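Local coordinates for glypican-1 (PDB 4YWT), which carries heparan sulfate chains at the cell surface, binds alpha-4(V) collagen through them, and takes part in Schwann cell myelination, at residues Gln96-Leu99 against Ala100-Arg104; Asp116-Arg119 against Thr120-Thr124; Ala204-Glu207 against Leu208-Ala212; Ala218-Ser221 against Phe222-Leu226; Val297-Thr300 against Asp301-Trp304. The protein carries 3 engineered substitutions. One frame throughout, in Å; residues are numbered along the deposited sequence.

Interaction 1: residues Gln96-Leu99 against Ala100-Arg104; sequences QAML and ATQLR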
# COMPACT_ATOMS: atom_id res chain seq x y z
N GLN A 96 -4.01 -0.27 -6.85
CA GLN A 96 -3.55 1.11 -6.78
C GLN A 96 -4.66 2.04 -6.29
O GLN A 96 -4.42 2.93 -5.46
CB GLN A 96 -3.04 1.56 -8.15
CG GLN A 96 -1.98 2.65 -8.11
CD GLN A 96 -1.46 2.98 -9.50
OE1 GLN A 96 -1.33 2.10 -10.35
NE2 GLN A 96 -1.14 4.25 -9.72
N ALA A 97 -5.86 1.84 -6.82
CA ALA A 97 -7.02 2.62 -6.39
C ALA A 97 -7.27 2.42 -4.90
O ALA A 97 -7.47 3.40 -4.16
CB ALA A 97 -8.25 2.22 -7.20
N MET A 98 -7.25 1.16 -4.46
CA MET A 98 -7.46 0.87 -3.04
C MET A 98 -6.45 1.61 -2.16
O MET A 98 -6.83 2.36 -1.23
CB MET A 98 -7.37 -0.64 -2.80
CG MET A 98 -7.81 -1.09 -1.40
SD MET A 98 -6.52 -0.96 -0.13
CE MET A 98 -5.39 -2.24 -0.66
N LEU A 99 -5.16 1.42 -2.46
CA LEU A 99 -4.11 2.07 -1.68
C LEU A 99 -4.24 3.59 -1.68
O LEU A 99 -4.02 4.24 -0.66
CB LEU A 99 -2.73 1.67 -2.21
CG LEU A 99 -2.33 0.20 -2.07
CD1 LEU A 99 -1.00 -0.06 -2.76
CD2 LEU A 99 -2.26 -0.21 -0.60
N ALA A 100 -4.60 4.15 -2.83
CA ALA A 100 -4.76 5.60 -2.96
C ALA A 100 -5.88 6.12 -2.06
O ALA A 100 -5.70 7.11 -1.33
CB ALA A 100 -5.03 5.98 -4.41
N THR A 101 -7.03 5.46 -2.11
CA THR A 101 -8.16 5.87 -1.27
C THR A 101 -7.80 5.75 0.21
O THR A 101 -8.13 6.64 1.01
CB THR A 101 -9.43 5.04 -1.55
OG1 THR A 101 -9.19 3.66 -1.27
CG2 THR A 101 -9.85 5.20 -3.01
N GLN A 102 -7.12 4.67 0.58
CA GLN A 102 -6.64 4.53 1.95
C GLN A 102 -5.76 5.71 2.36
O GLN A 102 -5.95 6.31 3.43
CB GLN A 102 -5.86 3.22 2.13
CG GLN A 102 -6.73 1.97 2.12
CD GLN A 102 -7.70 1.93 3.29
OE1 GLN A 102 -7.43 2.49 4.35
NE2 GLN A 102 -8.83 1.26 3.10
N LEU A 103 -4.80 6.04 1.50
CA LEU A 103 -3.86 7.12 1.76
C LEU A 103 -4.58 8.45 1.99
O LEU A 103 -4.35 9.12 3.00
CB LEU A 103 -2.88 7.25 0.59
CG LEU A 103 -1.76 8.28 0.75
CD1 LEU A 103 -1.05 8.05 2.07
CD2 LEU A 103 -0.78 8.19 -0.40
N ARG A 104 -5.45 8.81 1.04
CA ARG A 104 -6.24 10.03 1.16
C ARG A 104 -7.02 10.05 2.47
O ARG A 104 -6.98 11.04 3.21
CB ARG A 104 -7.19 10.17 -0.03
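T101 turns its hydroxyl back to the carbonyl of M98 because its chi1 of 61° places OG1 between the backbone N and the carbonyl carbon. The same rotation swings CG2 over the preceding turn, where T101 CG2 lies 3.2 Å from A97 O. In M98, CG stands anti to its backbone N (chi1 -170°), and the chain then bends twice. This brings M98 SD to 3.7 Å from Q102 CG, the two side chains passing at a slant. Q102 CG also rests 3.4 Å from M98 O.

M98 O is gripped by two donors. Q102 N gives the regular helix bond, 2.9 Å from M98 O. T101 OG1 donates from 2.7 Å to M98 O, with a C=O...O angle of only 123°, off to one side and tilted from the carbonyl plane. The hydroxyl is thus satisfied within its own helix. T101 itself is exposed.

M98 and Q102 share one stripe of the helix and both touch Q384 of helix 373-387. L99 and L103 face helix 204-236 instead, L99 on A229 and L103 on V223 and L226. This is the usual pattern of a long amphipathic helix in a helical bundle: helix 70-129 runs through the elongated all-helical glypican core, with a threonine hydroxyl folded back on an i-3 carbonyl.

Interaction 2: residues Asp116-Arg119 against Thr120-Thr124; sequences DSER and TLQAT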
# COMPACT_ATOMS: atom_id res chain seq x y z
N ASP A 116 -9.13 20.07 14.02
CA ASP A 116 -10.34 20.11 14.84
C ASP A 116 -9.98 20.30 16.30
O ASP A 116 -10.70 20.97 17.04
CB ASP A 116 -11.15 18.82 14.66
CG ASP A 116 -12.63 19.02 14.90
OD1 ASP A 116 -13.33 19.45 13.96
OD2 ASP A 116 -13.10 18.75 16.03
N SER A 117 -8.87 19.69 16.71
CA SER A 117 -8.36 19.93 18.06
C SER A 117 -8.05 21.41 18.23
O SER A 117 -8.45 22.03 19.23
CB SER A 117 -7.11 19.08 18.31
OG SER A 117 -6.81 19.04 19.70
N GLU A 118 -7.37 21.98 17.24
CA GLU A 118 -7.02 23.40 17.30
C GLU A 118 -8.26 24.31 17.35
O GLU A 118 -8.31 25.26 18.13
CB GLU A 118 -6.13 23.79 16.12
CG GLU A 118 -5.45 25.14 16.29
CD GLU A 118 -4.60 25.52 15.09
OE1 GLU A 118 -4.56 24.75 14.11
OE2 GLU A 118 -3.96 26.60 15.14
N ARG A 119 -9.25 24.01 16.52
CA ARG A 119 -10.48 24.80 16.49
C ARG A 119 -11.25 24.69 17.80
O ARG A 119 -11.78 25.69 18.30
CB ARG A 119 -11.37 24.36 15.32
CG ARG A 119 -10.96 24.93 13.98
CD ARG A 119 -11.98 24.60 12.90
NE ARG A 119 -11.35 24.01 11.72
CZ ARG A 119 -11.36 22.71 11.44
NH1 ARG A 119 -11.96 21.86 12.25
NH2 ARG A 119 -10.76 22.27 10.34
N THR A 120 -11.30 23.49 18.35
CA THR A 120 -11.94 23.25 19.64
C THR A 120 -11.26 24.07 20.73
O THR A 120 -11.92 24.68 21.57
CB THR A 120 -11.92 21.76 20.02
OG1 THR A 120 -12.48 20.99 18.95
CG2 THR A 120 -12.73 21.52 21.29
N LEU A 121 -9.93 24.08 20.70
CA LEU A 121 -9.16 24.88 21.64
C LEU A 121 -9.51 26.36 21.50
O LEU A 121 -9.86 27.01 22.48
CB LEU A 121 -7.66 24.66 21.44
CG LEU A 121 -6.71 25.49 22.31
CD1 LEU A 121 -5.52 24.64 22.74
CD2 LEU A 121 -6.22 26.73 21.58
N GLN A 122 -9.41 26.87 20.28
CA GLN A 122 -9.69 28.29 20.02
C GLN A 122 -11.11 28.69 20.44
O GLN A 122 -11.34 29.83 20.84
CB GLN A 122 -9.49 28.61 18.54
CG GLN A 122 -8.05 28.57 18.08
CD GLN A 122 -7.90 28.90 16.61
OE1 GLN A 122 -6.81 29.19 16.13
NE2 GLN A 122 -9.01 28.87 15.88
N ALA A 123 -12.04 27.75 20.34
CA ALA A 123 -13.43 28.05 20.65
C ALA A 123 -13.75 27.96 22.15
O ALA A 123 -14.55 28.75 22.66
CB ALA A 123 -14.35 27.12 19.87
N THR A 124 -13.13 27.01 22.84
CA THR A 124 -13.50 26.75 24.23
C THR A 124 -12.59 27.42 25.27
O THR A 124 -13.04 27.78 26.35
CB THR A 124 -13.52 25.24 24.52
OG1 THR A 124 -12.21 24.69 24.30
CG2 THR A 124 -14.52 24.54 23.61
O HOH W 1 -4.63 28.19 17.41
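T120 bonds D116 O twice, once through its backbone and once through its hydroxyl. Its OG1 sits beside its own N (chi1 -53°), and T120 OG1 donates to D116 O at 2.6 Å. T120 N reaches D116 O at 2.9 Å. The two donors come from opposite faces of the carbonyl plane. T124 repeats the double grip one turn on, but with the other rotamer: at chi1 61° T124 OG1 donates to T120 O at 2.7 Å.

D116 and R119 form a salt bridge, with D116 OD1 3.3 Å from R119 NH1 and in the plane of the guanidinium at its edge. A bend at chi3 of R119 turns the group that way. The R119 side chain is also about 4 Å from the glycan on N115.

E118 reaches out fully extended, and Q122 is extended beyond CG. Their flat ends are turned 60° apart and do not bond directly. A water donates to both, 2.9 Å from E118 OE2 and 2.7 Å from Q122 OE1.

Helix 137-152 supplies the stronger partners: R148 pairs with E118 OE1, and R141 bonds Q122 OE1. L121 touches Y144 of that helix and H317 and L320 of helix 316-328.

Interaction 3: residues Ala204-Glu207 against Leu208-Ala212; sequences APRE and LRLRA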
# COMPACT_ATOMS: atom_id res chain seq x y z
N ALA A 204 0.60 16.59 32.85
CA ALA A 204 0.15 16.81 31.48
C ALA A 204 1.29 17.01 30.45
O ALA A 204 1.19 16.49 29.34
CB ALA A 204 -0.81 18.00 31.43
N PRO A 205 2.35 17.77 30.80
CA PRO A 205 3.44 17.88 29.82
C PRO A 205 4.09 16.54 29.47
O PRO A 205 4.45 16.32 28.31
CB PRO A 205 4.44 18.80 30.51
CG PRO A 205 3.62 19.63 31.43
CD PRO A 205 2.55 18.71 31.93
N ARG A 206 4.24 15.67 30.46
CA ARG A 206 4.86 14.37 30.25
C ARG A 206 3.95 13.46 29.42
O ARG A 206 4.38 12.85 28.43
CB ARG A 206 5.20 13.70 31.58
CG ARG A 206 5.73 12.29 31.45
CD ARG A 206 6.12 11.72 32.80
NE ARG A 206 6.46 10.30 32.72
CZ ARG A 206 5.83 9.34 33.38
NH1 ARG A 206 4.82 9.64 34.19
NH2 ARG A 206 6.21 8.07 33.24
N GLU A 207 2.69 13.36 29.83
CA GLU A 207 1.68 12.60 29.10
C GLU A 207 1.63 13.03 27.64
O GLU A 207 1.69 12.19 26.73
CB GLU A 207 0.30 12.76 29.75
CG GLU A 207 0.12 12.01 31.05
CD GLU A 207 0.10 10.50 30.86
OE1 GLU A 207 0.45 9.77 31.81
OE2 GLU A 207 -0.28 10.05 29.75
N LEU A 208 1.55 14.34 27.43
CA LEU A 208 1.54 14.90 26.09
C LEU A 208 2.81 14.53 25.34
O LEU A 208 2.76 14.18 24.16
CB LEU A 208 1.38 16.42 26.13
CG LEU A 208 1.30 17.09 24.76
CD1 LEU A 208 0.13 16.52 23.96
CD2 LEU A 208 1.18 18.60 24.89
N ARG A 209 3.95 14.60 26.02
CA ARG A 209 5.23 14.26 25.40
C ARG A 209 5.21 12.84 24.86
O ARG A 209 5.39 12.62 23.66
CB ARG A 209 6.39 14.43 26.39
CG ARG A 209 7.76 14.26 25.74
CD ARG A 209 8.90 14.33 26.75
NE ARG A 209 9.11 13.06 27.44
CZ ARG A 209 8.82 12.83 28.72
NH1 ARG A 209 8.31 13.80 29.46
NH2 ARG A 209 9.05 11.64 29.25
N LEU A 210 4.99 11.88 25.75
CA LEU A 210 4.99 10.47 25.39
C LEU A 210 3.97 10.17 24.29
O LEU A 210 4.32 9.64 23.23
CB LEU A 210 4.69 9.61 26.63
CG LEU A 210 5.76 9.60 27.72
CD1 LEU A 210 5.22 8.99 29.00
CD2 LEU A 210 7.00 8.86 27.25
N ARG A 211 2.71 10.53 24.56
CA ARG A 211 1.62 10.22 23.65
C ARG A 211 1.83 10.82 22.26
O ARG A 211 1.68 10.13 21.26
CB ARG A 211 0.29 10.71 24.23
CG ARG A 211 -0.18 9.88 25.41
CD ARG A 211 -1.51 10.38 25.95
NE ARG A 211 -1.98 9.54 27.05
CZ ARG A 211 -2.69 8.43 26.89
NH1 ARG A 211 -3.07 7.73 27.95
NH2 ARG A 211 -3.02 8.01 25.68
N ALA A 212 2.19 12.10 22.20
CA ALA A 212 2.41 12.75 20.91
C ALA A 212 3.59 12.12 20.18
O ALA A 212 3.52 11.86 18.98
CB ALA A 212 2.63 14.24 21.09
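E207 and R211 lie side by side and point the same way, one helical turn apart. R211 NE donates to E207 OE2 at 3.2 Å in a salt bridge. The bond is fairly straight, 152° at the hydrogen, and meets the oxygen nearly end-on to its C-O bond. The carboxylate and guanidinium planes are turned 37° apart, with OE2 near the edge of the guanidinium. R211 is extended from CG to NE, while E207 bends at chi2 (-68°); that bend lays its carboxylate alongside the arginine. The start of the R211 side chain also rests on the backbone: R211 CB is 3.2 Å from E207 O.

R206 crosses R209 at an angle, and R209 NH1 packs against R206 CG at 3.6 Å. R206 O stands over one face of the R209 guanidinium, toward its rim. The two positive groups are near each other, with R206 NE 4.5 Å from R209 NH2. L210 runs alongside R206 and points the same way. L210 CD1 comes to 4.1 Å from R206 NE.

E207 and R211 both touch W319 of helix 316-328. L208 faces into the bundle, against L320 and against L162 and W166 of helix 158-177. The whole is a classic i to i+4 Glu-Arg pair, set in the opening turns of helix 204-236, with P205 in the first turn.

Interaction 4: residues Ala218-Ser221 against Phe222-Leu226; sequences AARS and FVQGL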
# COMPACT_ATOMS: atom_id res chain seq x y z
N ALA A 218 3.91 7.41 14.56
CA ALA A 218 3.14 6.26 14.11
C ALA A 218 2.30 6.62 12.88
O ALA A 218 2.39 5.96 11.84
CB ALA A 218 2.24 5.75 15.23
N ALA A 219 1.50 7.67 13.02
CA ALA A 219 0.64 8.15 11.94
C ALA A 219 1.43 8.47 10.67
O ALA A 219 1.09 8.02 9.57
CB ALA A 219 -0.13 9.37 12.40
N ARG A 220 2.49 9.26 10.85
CA ARG A 220 3.34 9.66 9.73
C ARG A 220 3.93 8.46 9.01
O ARG A 220 3.92 8.40 7.78
CB ARG A 220 4.46 10.58 10.21
CG ARG A 220 5.31 11.14 9.08
CD ARG A 220 6.77 11.20 9.46
NE ARG A 220 7.02 12.13 10.55
CZ ARG A 220 8.06 12.04 11.38
NH1 ARG A 220 8.94 11.07 11.23
NH2 ARG A 220 8.21 12.93 12.35
N SER A 221 4.45 7.50 9.78
CA SER A 221 5.07 6.32 9.20
C SER A 221 4.04 5.46 8.46
O SER A 221 4.34 4.89 7.41
CB SER A 221 5.76 5.50 10.28
OG SER A 221 6.77 6.26 10.92
N PHE A 222 2.83 5.38 9.01
CA PHE A 222 1.77 4.62 8.36
C PHE A 222 1.41 5.24 7.00
O PHE A 222 1.39 4.55 5.97
CB PHE A 222 0.53 4.56 9.26
CG PHE A 222 -0.60 3.76 8.68
CD1 PHE A 222 -0.59 2.38 8.72
CD2 PHE A 222 -1.68 4.40 8.09
CE1 PHE A 222 -1.63 1.64 8.19
CE2 PHE A 222 -2.73 3.67 7.56
CZ PHE A 222 -2.70 2.29 7.61
N VAL A 223 1.15 6.55 7.01
CA VAL A 223 0.82 7.26 5.78
C VAL A 223 1.94 7.13 4.74
O VAL A 223 1.68 6.84 3.55
CB VAL A 223 0.53 8.75 6.07
CG1 VAL A 223 0.63 9.59 4.80
CG2 VAL A 223 -0.84 8.91 6.72
N GLN A 224 3.17 7.33 5.19
CA GLN A 224 4.35 7.15 4.34
C GLN A 224 4.39 5.76 3.72
O GLN A 224 4.71 5.60 2.54
CB GLN A 224 5.63 7.39 5.15
CG GLN A 224 6.31 8.72 4.86
CD GLN A 224 7.38 9.06 5.89
OE1 GLN A 224 7.63 8.29 6.81
NE2 GLN A 224 8.01 10.21 5.72
N GLY A 225 4.07 4.75 4.53
CA GLY A 225 4.01 3.38 4.06
C GLY A 225 2.97 3.19 2.97
O GLY A 225 3.24 2.53 1.95
N LEU A 226 1.79 3.76 3.17
CA LEU A 226 0.75 3.70 2.13
C LEU A 226 1.26 4.32 0.83
O LEU A 226 1.08 3.76 -0.26
CB LEU A 226 -0.52 4.40 2.59
CG LEU A 226 -1.33 3.68 3.68
CD1 LEU A 226 -2.45 4.58 4.18
CD2 LEU A 226 -1.88 2.37 3.15
O HOH W 2 8.28 8.37 9.78
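Q224 folds back along R220, and its side chain can be followed atom by atom. Q224 CB rests on the preceding turn, 3.3 Å from R220 O. CG stays near the same oxygen, with Q224 CG 3.8 Å from R220 O. CD is a little farther off. Beyond CG the chain is extended. At the tip, Q224 OE1 lies 4.0 Å from R220 CD and Q224 NE2 lies 4.1 Å from it. The amide thus packs against the aliphatic part of the arginine. The two side chains run side by side in the same direction, with amide and guanidinium planes 63° apart.

A water joins the polar ends. It donates to Q224 OE1 at 3.0 Å and accepts from R220 NH1 at 3.1 Å. S221 OG bonds the carbonyl of V217 one turn back; its link to the water is doubtful, as the serine has two conformers. The main hold on the R220 guanidinium comes from Y150, through NH2 to the Y150 carbonyl and a cation-pi contact with the ring.

Q224 also touches M462 of helix 450-471, while V223 packs on F110 of helix 70-129. R220 and Q224 stay partly exposed. They form an i to i+4 side-chain pair on helix 204-236, within the all-helical glypican core.

Interaction 5: residues Val297-Thr300 against Asp301-Trp304; sequences VLIT and DKFW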
# COMPACT_ATOMS: atom_id res chain seq x y z
N VAL A 297 0.52 -2.94 9.49
CA VAL A 297 -0.56 -3.42 10.33
C VAL A 297 -0.17 -3.21 11.79
O VAL A 297 -0.99 -2.78 12.61
CB VAL A 297 -0.87 -4.91 10.07
CG1 VAL A 297 -1.72 -5.49 11.19
CG2 VAL A 297 -1.57 -5.07 8.73
N LEU A 298 1.09 -3.50 12.11
CA LEU A 298 1.58 -3.37 13.48
C LEU A 298 1.59 -1.94 13.99
O LEU A 298 1.24 -1.69 15.15
CB LEU A 298 2.99 -3.96 13.59
CG LEU A 298 3.06 -5.46 13.89
CD1 LEU A 298 4.50 -5.90 14.07
CD2 LEU A 298 2.23 -5.79 15.13
N ILE A 299 1.99 -0.99 13.14
CA ILE A 299 2.16 0.39 13.58
C ILE A 299 0.85 1.05 14.01
O ILE A 299 0.86 2.00 14.79
CB ILE A 299 2.83 1.25 12.47
CG1 ILE A 299 3.37 2.56 13.06
CG2 ILE A 299 1.87 1.52 11.33
CD1 ILE A 299 4.44 2.36 14.11
N THR A 300 -0.27 0.54 13.51
CA THR A 300 -1.58 1.14 13.81
C THR A 300 -1.94 1.03 15.29
O THR A 300 -2.74 1.82 15.79
CB THR A 300 -2.71 0.48 12.98
OG1 THR A 300 -2.82 -0.90 13.33
CG2 THR A 300 -2.42 0.61 11.50
N ASP A 301 -1.34 0.07 15.98
CA ASP A 301 -1.57 -0.10 17.41
C ASP A 301 -1.07 1.10 18.19
O ASP A 301 -1.62 1.46 19.24
CB ASP A 301 -0.89 -1.38 17.92
CG ASP A 301 -1.57 -2.64 17.43
OD1 ASP A 301 -2.78 -2.58 17.10
OD2 ASP A 301 -0.91 -3.69 17.38
N LYS A 302 -0.02 1.74 17.67
CA LYS A 302 0.63 2.85 18.35
C LYS A 302 -0.15 4.15 18.23
O LYS A 302 0.26 5.17 18.80
CB LYS A 302 2.05 3.04 17.80
CG LYS A 302 2.97 1.87 18.06
CD LYS A 302 2.93 1.46 19.52
CE LYS A 302 4.08 0.53 19.87
NZ LYS A 302 4.11 0.22 21.33
N PHE A 303 -1.26 4.13 17.51
CA PHE A 303 -2.10 5.31 17.38
C PHE A 303 -2.74 5.66 18.72
O PHE A 303 -3.09 6.81 18.98
CB PHE A 303 -3.19 5.10 16.31
CG PHE A 303 -2.65 5.00 14.90
CD1 PHE A 303 -1.31 5.20 14.63
CD2 PHE A 303 -3.50 4.69 13.85
CE1 PHE A 303 -0.82 5.10 13.34
CE2 PHE A 303 -3.02 4.59 12.56
CZ PHE A 303 -1.68 4.80 12.30
N TRP A 304 -2.88 4.65 19.58
CA TRP A 304 -3.42 4.85 20.92
C TRP A 304 -2.44 4.38 21.99
O TRP A 304 -1.46 3.70 21.69
CB TRP A 304 -4.74 4.09 21.09
CG TRP A 304 -5.79 4.42 20.09
CD1 TRP A 304 -6.74 5.39 20.18
CD2 TRP A 304 -6.00 3.77 18.83
NE1 TRP A 304 -7.54 5.39 19.06
CE2 TRP A 304 -7.10 4.40 18.22
CE3 TRP A 304 -5.37 2.72 18.17
CZ2 TRP A 304 -7.58 4.01 16.97
CZ3 TRP A 304 -5.84 2.33 16.93
CH2 TRP A 304 -6.94 2.97 16.34
O HOH W 3 -1.97 -4.56 14.49
O HOH W 4 -4.58 -1.94 15.30
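T300 packs against F303 near the C-terminal end of helix 286-299, in consecutive turns of the i to i+3 type within the all-helical glypican core. The first shell is a CH-pi contact. T300 CA sits 3.8 Å from the centre of the F303 ring, only 5° off the ring normal. T300 CB is near the rim, 4.1 Å from F303 CE2. W304 CZ3 also approaches T300 O, 3.3 Å away. The W304 ring has F303 CB over one face.

Three backbone bonds accompany this packing. D301 N bonds L298 O, K302 N bonds I299 O and F303 N bonds T300 O, each three residues back. In all three the donor stands well above the carbonyl plane, as goes with i to i+3 bonding. I299 also meets K302 by its side chain: I299 CD1 lies 4.2 Å from K302 CG.

Further out, other helices pack on the rings. F303 meets F110 edge-to-face, and W304 lies on L374 and V378 of helix 373-387. The K302 carbonyl takes a bond from R214 of helix 204-236.

T300 also makes polar contacts. With chi1 at 63°, T300 OG1 points back along the helix and donates to V297 O at 2.7 Å. Two waters then tie in D301, one for each carboxylate oxygen. The first donates to V297 O and D301 OD2. The second donates to T300 OG1 at 2.8 Å and to D301 OD1 at 2.6 Å.

Interactions 1 and 2 lie on helix 70-129, with centres 29 Å apart. Interactions 3 and 4 lie on helix 204-236, with centres 21 Å apart. One place where the two helices meet is between interactions 1 and 4, where L103 CD1 is 3.7 Å from L226 CB. Interaction 4 also packs on interaction 5, with A219 N 3.5 Å from F303 CE1 and F222 CE1 3.6 Å from T300 CG2. Interactions 1, 4 and 5 thus form one connected region. The centres of interactions 2 and 3 lie 33 and 30 Å from the centre of the chain. The M98 side chain of interaction 1 is about 10 Å from a calcium ion.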